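PDB 2HKE: diphosphomevalonate decarboxylase, putative from Trypanosoma brucei, which probably catalyses the ATP-dependent decarboxylation of (R)-5-diphosphomevalonate to isopentenyl diphosphate, a precursor of isoprenoids and sterols. Local coordinates for residues A[277-282]-A[286-291]; A[273-278]-A[312-317]. The protein carries 1 engineered substitution. One frame throughout, in Å; residues are numbered along the deposited sequence.

Contact 1. Residues A[277-282]-A[286-291]; sequences KAYNAK and TALAYT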
ATOM      1  N   LYS A 277      -3.786  17.731  12.760  1.00 19.21           N
ATOM      2  CA  LYS A 277      -3.631  19.163  12.538  1.00 20.37           C
ATOM      3  C   LYS A 277      -3.476  19.946  13.836  1.00 20.40           C
ATOM      4  O   LYS A 277      -2.619  20.837  13.950  1.00 19.41           O
ATOM      5  CB  LYS A 277      -4.823  19.706  11.748  1.00 20.75           C
ATOM      6  CG  LYS A 277      -4.781  19.298  10.288  1.00 21.98           C
ATOM      7  CD  LYS A 277      -6.017  19.830   9.572  1.00 23.72           C
ATOM      8  CE  LYS A 277      -5.965  19.512   8.096  1.00 28.97           C
ATOM      9  NZ  LYS A 277      -7.230  19.974   7.458  1.00 31.01           N
ATOM     10  N   ALA A 278      -4.309  19.612  14.815  1.00 20.07           N
ATOM     11  CA  ALA A 278      -4.307  20.290  16.116  1.00 20.53           C
ATOM     12  C   ALA A 278      -3.023  20.002  16.882  1.00 20.53           C
ATOM     13  O   ALA A 278      -2.487  20.865  17.557  1.00 18.65           O
ATOM     14  CB  ALA A 278      -5.489  19.842  16.947  1.00 20.76           C
ATOM     15  N   TYR A 279      -2.509  18.786  16.748  1.00 20.22           N
ATOM     16  CA  TYR A 279      -1.224  18.432  17.360  1.00 19.81           C
ATOM     17  C   TYR A 279      -0.094  19.241  16.763  1.00 18.65           C
ATOM     18  O   TYR A 279       0.704  19.801  17.471  1.00 19.84           O
ATOM     19  CB  TYR A 279      -0.962  16.956  17.156  1.00 20.52           C
ATOM     20  CG  TYR A 279       0.314  16.449  17.771  1.00 19.69           C
ATOM     21  CD1 TYR A 279       0.538  16.577  19.135  1.00 19.90           C
ATOM     22  CD2 TYR A 279       1.282  15.836  16.998  1.00 21.74           C
ATOM     23  CE1 TYR A 279       1.672  16.087  19.699  1.00 22.02           C
ATOM     24  CE2 TYR A 279       2.457  15.351  17.565  1.00 22.44           C
ATOM     25  CZ  TYR A 279       2.634  15.483  18.914  1.00 21.52           C
ATOM     26  OH  TYR A 279       3.808  15.007  19.497  1.00 24.23           O
ATOM     27  N   ASN A 280      -0.026  19.306  15.452  1.00 19.15           N
ATOM     28  CA  ASN A 280       1.049  19.988  14.774  1.00 19.39           C
ATOM     29  C   ASN A 280       0.955  21.469  15.147  1.00 19.41           C
ATOM     30  O   ASN A 280       1.972  22.132  15.362  1.00 19.13           O
ATOM     31  CB  ASN A 280       0.883  19.802  13.278  1.00 19.30           C
ATOM     32  CG  ASN A 280       1.339  18.441  12.788  1.00 18.20           C
ATOM     33  OD1 ASN A 280       2.162  17.752  13.445  1.00 16.29           O
ATOM     34  ND2 ASN A 280       0.819  18.038  11.614  1.00 17.68           N
ATOM     35  N   ALA A 281      -0.264  21.972  15.214  1.00 20.32           N
ATOM     36  CA  ALA A 281      -0.494  23.388  15.604  1.00 20.22           C
ATOM     37  C   ALA A 281       0.082  23.673  17.008  1.00 21.43           C
ATOM     38  O   ALA A 281       0.804  24.677  17.203  1.00 21.10           O
ATOM     39  CB  ALA A 281      -1.988  23.732  15.486  1.00 20.94           C
ATOM     40  N   LYS A 282      -0.181  22.766  17.953  1.00 21.81           N
ATOM     41  CA  LYS A 282       0.296  22.896  19.338  1.00 23.61           C
ATOM     42  C   LYS A 282       1.798  22.733  19.435  1.00 23.73           C
ATOM     43  O   LYS A 282       2.465  23.412  20.204  1.00 24.48           O
ATOM     44  CB  LYS A 282      -0.292  21.828  20.242  1.00 26.66           C
ATOM     45  CG  LYS A 282      -1.559  22.073  20.870  1.00 31.62           C
ATOM     46  CD  LYS A 282      -1.563  23.210  21.932  1.00 33.37           C
ATOM     47  CE  LYS A 282      -2.954  23.198  22.546  1.00 34.22           C
ATOM     48  NZ  LYS A 282      -3.474  24.575  22.834  1.00 37.41           N
ATOM     49  N   THR A 286       5.187  20.760  11.846  1.00 19.70           N
ATOM     50  CA  THR A 286       4.601  19.559  11.242  1.00 19.23           C
ATOM     51  C   THR A 286       5.410  18.344  11.724  1.00 19.19           C
ATOM     52  O   THR A 286       6.416  17.965  11.129  1.00 18.94           O
ATOM     53  CB  THR A 286       4.559  19.670   9.762  1.00 19.49           C
ATOM     54  OG1 THR A 286       3.844  20.883   9.387  1.00 20.26           O
ATOM     55  CG2 THR A 286       3.817  18.410   9.162  1.00 18.67           C
ATOM     56  N   ALA A 287       4.971  17.805  12.859  1.00 18.68           N
ATOM     57  CA  ALA A 287       5.597  16.647  13.466  1.00 18.73           C
ATOM     58  C   ALA A 287       5.009  15.320  12.981  1.00 18.85           C
ATOM     59  O   ALA A 287       5.618  14.239  13.133  1.00 18.38           O
ATOM     60  CB  ALA A 287       5.503  16.775  14.995  1.00 18.55           C
ATOM     61  N   LEU A 288       3.796  15.374  12.445  1.00 19.32           N
ATOM     62  CA  LEU A 288       2.983  14.157  12.236  1.00 18.34           C
ATOM     63  C   LEU A 288       2.199  14.383  10.958  1.00 19.09           C
ATOM     64  O   LEU A 288       1.670  15.463  10.762  1.00 16.97           O
ATOM     65  CB  LEU A 288       2.046  13.900  13.442  1.00 19.45           C
ATOM     66  CG  LEU A 288       1.179  12.649  13.452  1.00 19.28           C
ATOM     67  CD1 LEU A 288       2.063  11.324  13.370  1.00 16.69           C
ATOM     68  CD2 LEU A 288       0.260  12.609  14.693  1.00 17.27           C
ATOM     69  N   ALA A 289       2.167  13.381  10.071  1.00 18.66           N
ATOM     70  CA  ALA A 289       1.398  13.442   8.846  1.00 19.05           C
ATOM     71  C   ALA A 289       0.431  12.302   8.779  1.00 18.46           C
ATOM     72  O   ALA A 289       0.722  11.198   9.273  1.00 18.23           O
ATOM     73  CB  ALA A 289       2.323  13.371   7.591  1.00 17.01           C
ATOM     74  N   TYR A 290      -0.746  12.566   8.196  1.00 18.39           N
ATOM     75  CA  TYR A 290      -1.760  11.532   7.898  1.00 18.73           C
ATOM     76  C   TYR A 290      -1.795  11.284   6.382  1.00 19.80           C
ATOM     77  O   TYR A 290      -1.466  12.164   5.580  1.00 19.52           O
ATOM     78  CB  TYR A 290      -3.150  11.933   8.401  1.00 18.54           C
ATOM     79  CG  TYR A 290      -3.675  13.204   7.804  1.00 19.10           C
ATOM     80  CD1 TYR A 290      -4.184  13.228   6.483  1.00 16.19           C
ATOM     81  CD2 TYR A 290      -3.615  14.412   8.525  1.00 17.69           C
ATOM     82  CE1 TYR A 290      -4.611  14.456   5.921  1.00 17.32           C
ATOM     83  CE2 TYR A 290      -4.065  15.605   7.982  1.00 20.27           C
ATOM     84  CZ  TYR A 290      -4.579  15.615   6.689  1.00 19.02           C
ATOM     85  OH  TYR A 290      -4.990  16.838   6.181  1.00 20.38           O
ATOM     86  N   THR A 291      -2.233  10.081   6.014  1.00 18.54           N
ATOM     87  CA  THR A 291      -2.726   9.829   4.688  1.00 19.64           C
ATOM     88  C   THR A 291      -3.781   8.740   4.750  1.00 19.58           C
ATOM     89  O   THR A 291      -3.660   7.823   5.539  1.00 19.35           O
ATOM     90  CB  THR A 291      -1.622   9.534   3.676  1.00 20.18           C
ATOM     91  OG1 THR A 291      -2.182   9.599   2.369  1.00 22.13           O
ATOM     92  CG2 THR A 291      -1.010   8.148   3.863  1.00 20.88           C
TER
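The Tyr279 ring meets Ala287 and Leu288 obliquely. Its CD2 lies 4.1 Å from Leu288 CD2, and its CE2 touches the methyl of Ala287. Tyr345 packs on the same ring edge-to-face, and the hydroxyl is hydrogen-bonded to Glu309. The Tyr290 ring is approached at its edge. Near the ring plane, Lys277 CE comes within 3.4 Å of Tyr290 OH. Lys277 reaches this point because its chain is extended beyond CG. The lysine contact is made by carbon; the polar partner of Tyr290 OH is Asp249, on helix 237-256.

The amide of Asn280 lies between these two aromatic contacts and acts as both donor and acceptor to the backbone. Its CG stands anti to the carbonyl carbon (chi1 -78°), which carries the amide to the backbone of Ala287 and Leu288. Asn280 ND2 donates to Leu288 O at 2.8 Å. This bond is nearly straight (171°) and lies in both the amide plane and the carbonyl plane. Asn280 OD1 accepts from Ala287 N at 2.9 Å, with the donor well above the carbonyl plane. A weak bond from Leu288 N to the same OD1 is also made. Bonds at both ends of the amide limit its rotation and serve buried backbone groups.

Asn280 thus holds the residues after a short loop, where helix 267-283 packs on the mixed sheet of the GHMP-type C-terminal domain, nearly antiparallel to its outermost strand 288-291.

Contact 2. Residues A[273-278]-A[312-317]; sequences IRLVKA and AMLMEH. With SO4 (sulfate ion), chain D.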
ATOM      1  N   ILE A 273      -7.898  13.512  11.131  1.00 18.54           N
ATOM      2  CA  ILE A 273      -7.315  14.604  10.391  1.00 18.85           C
ATOM      3  C   ILE A 273      -7.257  15.828  11.316  1.00 19.22           C
ATOM      4  O   ILE A 273      -6.230  16.453  11.431  1.00 19.56           O
ATOM      5  CB  ILE A 273      -8.118  14.911   9.135  1.00 17.96           C
ATOM      6  CG1 ILE A 273      -7.972  13.788   8.105  1.00 19.34           C
ATOM      7  CG2 ILE A 273      -7.759  16.299   8.599  1.00 19.06           C
ATOM      8  CD1 ILE A 273      -8.895  13.941   6.929  1.00 19.41           C
ATOM      9  N   ARG A 274      -8.379  16.154  11.969  1.00 20.03           N
ATOM     10  CA  ARG A 274      -8.410  17.287  12.874  1.00 20.00           C
ATOM     11  C   ARG A 274      -7.383  17.169  13.987  1.00 19.43           C
ATOM     12  O   ARG A 274      -6.750  18.185  14.344  1.00 19.69           O
ATOM     13  CB  ARG A 274      -9.809  17.472  13.484  1.00 21.06           C
ATOM     14  CG  ARG A 274     -10.827  17.785  12.451  1.00 23.07           C
ATOM     15  CD  ARG A 274     -12.045  18.528  13.023  1.00 20.40           C
ATOM     16  NE  ARG A 274     -12.557  17.910  14.237  1.00 23.02           N
ATOM     17  CZ  ARG A 274     -13.348  16.849  14.264  1.00 23.51           C
ATOM     18  NH1 ARG A 274     -13.733  16.281  13.142  1.00 24.51           N
ATOM     19  NH2 ARG A 274     -13.773  16.375  15.431  1.00 25.69           N
ATOM     20  N   LEU A 275      -7.224  15.955  14.526  1.00 19.44           N
ATOM     21  CA  LEU A 275      -6.286  15.699  15.628  1.00 18.96           C
ATOM     22  C   LEU A 275      -4.829  15.909  15.204  1.00 18.34           C
ATOM     23  O   LEU A 275      -4.025  16.577  15.906  1.00 17.85           O
ATOM     24  CB  LEU A 275      -6.487  14.278  16.135  1.00 19.23           C
ATOM     25  CG  LEU A 275      -5.680  13.849  17.346  1.00 17.78           C
ATOM     26  CD1 LEU A 275      -5.698  14.886  18.495  1.00 21.40           C
ATOM     27  CD2 LEU A 275      -6.182  12.507  17.811  1.00 18.75           C
ATOM     28  N   VAL A 276      -4.464  15.362  14.064  1.00 18.54           N
ATOM     29  CA  VAL A 276      -3.100  15.552  13.590  1.00 18.30           C
ATOM     30  C   VAL A 276      -2.845  17.035  13.403  1.00 18.72           C
ATOM     31  O   VAL A 276      -1.793  17.551  13.809  1.00 18.63           O
ATOM     32  CB  VAL A 276      -2.849  14.777  12.291  1.00 18.07           C
ATOM     33  CG1 VAL A 276      -1.523  15.172  11.652  1.00 18.66           C
ATOM     34  CG2 VAL A 276      -2.982  13.283  12.587  1.00 17.62           C
ATOM     35  N   LYS A 277      -3.786  17.731  12.760  1.00 19.21           N
ATOM     36  CA  LYS A 277      -3.631  19.163  12.538  1.00 20.37           C
ATOM     37  C   LYS A 277      -3.476  19.946  13.836  1.00 20.40           C
ATOM     38  O   LYS A 277      -2.619  20.837  13.950  1.00 19.41           O
ATOM     39  CB  LYS A 277      -4.823  19.706  11.748  1.00 20.75           C
ATOM     40  CG  LYS A 277      -4.781  19.298  10.288  1.00 21.98           C
ATOM     41  CD  LYS A 277      -6.017  19.830   9.572  1.00 23.72           C
ATOM     42  CE  LYS A 277      -5.965  19.512   8.096  1.00 28.97           C
ATOM     43  NZ  LYS A 277      -7.230  19.974   7.458  1.00 31.01           N
ATOM     44  N   ALA A 278      -4.309  19.612  14.815  1.00 20.07           N
ATOM     45  CA  ALA A 278      -4.307  20.290  16.116  1.00 20.53           C
ATOM     46  C   ALA A 278      -3.023  20.002  16.882  1.00 20.53           C
ATOM     47  O   ALA A 278      -2.487  20.865  17.557  1.00 18.65           O
ATOM     48  CB  ALA A 278      -5.489  19.842  16.947  1.00 20.76           C
ATOM     49  N   ALA A 312       1.263   8.577  22.269  1.00 19.98           N
ATOM     50  CA  ALA A 312       0.653   8.969  23.560  1.00 20.32           C
ATOM     51  C   ALA A 312      -0.510   9.947  23.345  1.00 20.04           C
ATOM     52  O   ALA A 312      -1.578   9.826  23.987  1.00 20.31           O
ATOM     53  CB  ALA A 312       1.698   9.614  24.514  1.00 20.96           C
ATOM     54  N   MET A 313      -0.290  10.913  22.468  1.00 20.12           N
ATOM     55  CA  MET A 313      -1.316  11.921  22.131  1.00 20.39           C
ATOM     56  C   MET A 313      -2.506  11.236  21.527  1.00 20.52           C
ATOM     57  O   MET A 313      -3.648  11.479  21.933  1.00 20.04           O
ATOM     58  CB  MET A 313      -0.715  12.968  21.188  1.00 20.01           C
ATOM     59  CG  MET A 313      -1.665  14.034  20.737  1.00 21.56           C
ATOM     60  SD  MET A 313      -2.633  13.558  19.279  1.00 21.37           S
ATOM     61  CE  MET A 313      -1.393  13.264  17.962  1.00 20.87           C
ATOM     62  N   LEU A 314      -2.284  10.339  20.554  1.00 19.04           N
ATOM     63  CA  LEU A 314      -3.413   9.561  19.992  1.00 20.08           C
ATOM     64  C   LEU A 314      -4.246   8.816  21.039  1.00 20.21           C
ATOM     65  O   LEU A 314      -5.462   8.767  20.924  1.00 20.78           O
ATOM     66  CB  LEU A 314      -2.942   8.552  18.931  1.00 19.11           C
ATOM     67  CG  LEU A 314      -2.298   9.150  17.667  1.00 20.46           C
ATOM     68  CD1 LEU A 314      -1.858   8.048  16.679  1.00 20.58           C
ATOM     69  CD2 LEU A 314      -3.229  10.195  16.996  1.00 20.34           C
ATOM     70  N   MET A 315      -3.585   8.191  22.019  1.00 21.70           N
ATOM     71  CA  MET A 315      -4.267   7.367  23.047  1.00 21.29           C
ATOM     72  C   MET A 315      -5.135   8.163  23.995  1.00 22.22           C
ATOM     73  O   MET A 315      -6.024   7.604  24.631  1.00 21.54           O
ATOM     74  CB  MET A 315      -3.256   6.591  23.840  1.00 21.13           C
ATOM     75  CG  MET A 315      -2.529   5.507  23.022  1.00 21.76           C
ATOM     76  SD  MET A 315      -3.568   4.295  22.240  1.00 23.72           S
ATOM     77  CE  MET A 315      -3.891   4.942  20.590  1.00 20.97           C
ATOM     78  N   GLU A 316      -4.848   9.441  24.124  1.00 21.62           N
ATOM     79  CA  GLU A 316      -5.698  10.311  24.895  1.00 23.37           C
ATOM     80  C   GLU A 316      -7.054  10.504  24.227  1.00 23.62           C
ATOM     81  O   GLU A 316      -8.026  10.763  24.882  1.00 25.97           O
ATOM     82  CB  GLU A 316      -4.983  11.614  25.106  1.00 24.70           C
ATOM     83  CG  GLU A 316      -3.853  11.405  26.017  1.00 27.75           C
ATOM     84  CD  GLU A 316      -4.265  11.221  27.482  1.00 35.78           C
ATOM     85  OE1 GLU A 316      -5.335  11.743  27.892  1.00 35.38           O
ATOM     86  OE2 GLU A 316      -3.478  10.575  28.201  1.00 37.54           O
ATOM     87  N   HIS A 317      -7.091  10.387  22.907  1.00 21.98           N
ATOM     88  CA  HIS A 317      -8.294  10.676  22.133  1.00 21.62           C
ATOM     89  C   HIS A 317      -8.930   9.410  21.621  1.00 20.98           C
ATOM     90  O   HIS A 317     -10.162   9.334  21.432  1.00 21.58           O
ATOM     91  CB  HIS A 317      -7.908  11.593  20.954  1.00 21.09           C
ATOM     92  CG  HIS A 317      -7.344  12.911  21.384  1.00 19.74           C
ATOM     93  ND1 HIS A 317      -6.031  13.086  21.733  1.00 20.10           N
ATOM     94  CD2 HIS A 317      -7.928  14.112  21.534  1.00 21.73           C
ATOM     95  CE1 HIS A 317      -5.824  14.340  22.077  1.00 22.93           C
ATOM     96  NE2 HIS A 317      -6.971  14.980  21.979  1.00 22.63           N
TER
HETATM   97  S   SO4 D 382     -12.760  20.195  17.036  1.00 37.23           S
HETATM   98  O1  SO4 D 382     -13.949  20.950  16.662  1.00 38.30           O
HETATM   99  O2  SO4 D 382     -12.205  20.754  18.249  1.00 34.71           O
HETATM  100  O3  SO4 D 382     -13.155  18.796  17.228  1.00 31.05           O
HETATM  101  O4  SO4 D 382     -11.820  20.294  15.928  1.00 40.22           O
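Leu275 covers one face of the His317 ring, which is held by a hydrogen bond from His317 ND1 to Met313 O at 2.9 Å, with an N-H...O angle of 161°. The acceptor lies in the imidazole plane, while the donor is tilted from the carbonyl plane. NE2 of the same ring bonds to Leu348 N. Both ring nitrogens are thus engaged, which holds the ring's orientation.

Leu275 CD1 sits over the centre, 3.6 Å from the centroid of the His317 ring, in a CH-pi contact. Leu275 CG is anti to the backbone N (chi1 -176°), and this points the two methyls at the other helix. CD1 also meets Met313 SD at 3.4 Å, and CD2 meets Leu314 CD2 at 3.8 Å. Leu275 and Met313 run past each other in opposite directions.

The contact joins two helices of the GHMP-type C-terminal domain. The short segments cross at 135°, with axes 11.2 Å apart. Val276 and Leu314 both touch Leu300 of strand 298-303.

A sulfate ion, probably from the crystallisation liquor, sits at the edge of the Arg274 guanidinium. Arg274 NE donates to sulfate O4 at 3.0 Å and also to O3, while NH2 donates to O3. Asp350 N also bonds the ion.

Both contacts start from helix 267-283 and overlap on it at Lys277 and Ala278. Contact 2 begins first along the chain, at 273-278, and closes a long loop at 312-317. Contact 1 closes a short one, from 277-282 to 286-291, and its loop is nested inside the first. Strands 288-291 and 298-303 lie within the larger loop. The centres are about 8 Å apart, and the contacts touch. Met313 CE packs against Tyr279 CG at 3.6 Å, and Val276 CG1 meets Leu288 O. Helix 267-283 is thereby tied to an outermost strand, 288-291, and to helix 307-317, all in the C-terminal domain.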